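Condensin complex subunit 3 (Schizosaccharomyces pombe, PDB 5OQR) serves as a regulatory HEAT-repeat subunit of condensin, the complex required to convert interphase chromatin into condensed, mitotic-like chromosomes. Local coordinates at residues Arg211-Pro214 against Lys215-Asp218. Numbering follows the deposited sequence.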
ATOM      1  N   ARG A 211       6.319   0.418 -19.611  1.00 54.96           N
ATOM      2  CA  ARG A 211       6.073   1.019 -20.917  1.00 56.00           C
ATOM      3  C   ARG A 211       5.932   2.531 -20.879  1.00 54.27           C
ATOM      4  O   ARG A 211       6.482   3.216 -21.742  1.00 55.58           O
ATOM      5  CB  ARG A 211       4.801   0.422 -21.542  1.00 58.77           C
ATOM      6  CG  ARG A 211       4.717  -1.099 -21.482  1.00 60.78           C
ATOM      7  CD  ARG A 211       4.508  -1.705 -22.858  1.00 77.72           C
ATOM      8  NE  ARG A 211       5.727  -1.674 -23.661  1.00 90.50           N
ATOM      9  CZ  ARG A 211       5.844  -2.216 -24.869  1.00100.95           C
ATOM     10  NH1 ARG A 211       6.997  -2.137 -25.520  1.00 86.39           N
ATOM     11  NH2 ARG A 211       4.814  -2.839 -25.427  1.00106.15           N
ATOM     12  N   VAL A 212       5.217   3.074 -19.895  1.00 49.96           N
ATOM     13  CA  VAL A 212       4.824   4.478 -19.956  1.00 57.69           C
ATOM     14  C   VAL A 212       5.978   5.391 -19.563  1.00 59.22           C
ATOM     15  O   VAL A 212       6.198   6.433 -20.187  1.00 52.31           O
ATOM     16  CB  VAL A 212       3.588   4.720 -19.072  1.00 54.90           C
ATOM     17  CG1 VAL A 212       3.031   6.112 -19.322  1.00 66.46           C
ATOM     18  CG2 VAL A 212       2.522   3.666 -19.332  1.00 68.13           C
ATOM     19  N   LEU A 213       6.720   5.036 -18.521  1.00 63.37           N
ATOM     20  CA  LEU A 213       7.793   5.895 -18.038  1.00 57.63           C
ATOM     21  C   LEU A 213       8.969   5.889 -19.007  1.00 55.08           C
ATOM     22  O   LEU A 213       9.523   6.954 -19.303  1.00 59.34           O
ATOM     23  CB  LEU A 213       8.234   5.464 -16.639  1.00 59.43           C
ATOM     24  CG  LEU A 213       7.347   6.013 -15.517  1.00 54.93           C
ATOM     25  CD1 LEU A 213       7.550   5.243 -14.229  1.00 59.76           C
ATOM     26  CD2 LEU A 213       7.624   7.487 -15.293  1.00 63.84           C
ATOM     27  N   PRO A 214       9.396   4.727 -19.507  1.00 54.96           N
ATOM     28  CA  PRO A 214      10.432   4.729 -20.553  1.00 50.36           C
ATOM     29  C   PRO A 214      10.174   5.727 -21.668  1.00 64.52           C
ATOM     30  O   PRO A 214      11.132   6.272 -22.232  1.00 73.53           O
ATOM     31  CB  PRO A 214      10.398   3.288 -21.073  1.00 53.36           C
ATOM     32  CG  PRO A 214       9.792   2.470 -19.970  1.00 55.65           C
ATOM     33  CD  PRO A 214       9.211   3.385 -18.932  1.00 56.65           C
ATOM     34  N   LYS A 215       8.909   5.982 -22.011  1.00 72.59           N
ATOM     35  CA  LYS A 215       8.608   6.973 -23.039  1.00 70.33           C
ATOM     36  C   LYS A 215       9.193   8.333 -22.684  1.00 61.42           C
ATOM     37  O   LYS A 215       9.576   9.095 -23.578  1.00 79.22           O
ATOM     38  CB  LYS A 215       7.096   7.072 -23.248  1.00 76.07           C
ATOM     39  CG  LYS A 215       6.563   6.102 -24.294  1.00 72.66           C
ATOM     40  CD  LYS A 215       5.222   5.503 -23.904  1.00 77.45           C
ATOM     41  CE  LYS A 215       4.134   6.558 -23.793  1.00 91.73           C
ATOM     42  NZ  LYS A 215       2.785   5.946 -23.627  1.00 84.47           N
ATOM     43  N   ILE A 216       9.273   8.654 -21.395  1.00 66.59           N
ATOM     44  CA  ILE A 216       9.985   9.850 -20.961  1.00 65.31           C
ATOM     45  C   ILE A 216      11.478   9.588 -21.101  1.00 69.08           C
ATOM     46  O   ILE A 216      12.021   8.668 -20.480  1.00 71.42           O
ATOM     47  CB  ILE A 216       9.613  10.218 -19.520  1.00 66.59           C
ATOM     48  CG1 ILE A 216       8.103  10.429 -19.397  1.00 72.15           C
ATOM     49  CG2 ILE A 216      10.330  11.487 -19.094  1.00 68.20           C
ATOM     50  CD1 ILE A 216       7.568  10.167 -18.021  1.00 75.58           C
ATOM     51  N   GLY A 217      12.146  10.393 -21.927  1.00 71.33           N
ATOM     52  CA  GLY A 217      13.537  10.115 -22.250  1.00 76.50           C
ATOM     53  C   GLY A 217      14.417  10.017 -21.020  1.00 73.18           C
ATOM     54  O   GLY A 217      15.198   9.074 -20.872  1.00 67.54           O
ATOM     55  N   ASP A 218      14.295  10.984 -20.114  1.00 74.62           N
ATOM     56  CA  ASP A 218      15.193  11.104 -18.977  1.00 68.57           C
ATOM     57  C   ASP A 218      14.392  11.203 -17.688  1.00 62.64           C
ATOM     58  O   ASP A 218      13.351  11.865 -17.643  1.00 68.94           O
ATOM     59  CB  ASP A 218      16.094  12.331 -19.124  1.00 70.76           C
ATOM     60  CG  ASP A 218      17.283  12.295 -18.196  1.00 69.18           C
ATOM     61  OD1 ASP A 218      17.192  11.629 -17.143  1.00 74.28           O
ATOM     62  OD2 ASP A 218      18.308  12.931 -18.516  1.00 71.77           O
TER
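The backbone continues from the helix through two successive i+3 to i bonds, as in a tight 3-10-like turn: I216 N donates to L213 O at 2.7 Å, and K215 N makes a weaker one to V212 O at 3.3 Å. P214 suits the turn because its ring holds phi near -47° and its nitrogen, lacking a hydrogen, needs no acceptor. At I216 the chain leaves the helical region, with psi 119°. L213 and I216 point the same way, side by side, and meet through methyls, CD2 of L213 lying 3.8 Å from CD1 of I216. In I216, CG1 stands anti to the carbonyl carbon (chi1 -58°), which places CG1, and with it CD1, on the side of L213. In this HEAT-repeat protein, built of stacked helices, the turn leads from helix 202-212 to helix 224-235. Branched aliphatic residues fit its buried side: L213 also touches M249 of helix 240-257, I216 touches L190, and V212 packs on L180 and I193. K215, on the exposed side, runs its bent chain back along the carbonyls, CD 3.4 Å from R211 O; a long flexible chain can cover the backbone there and keep its charge at the surface.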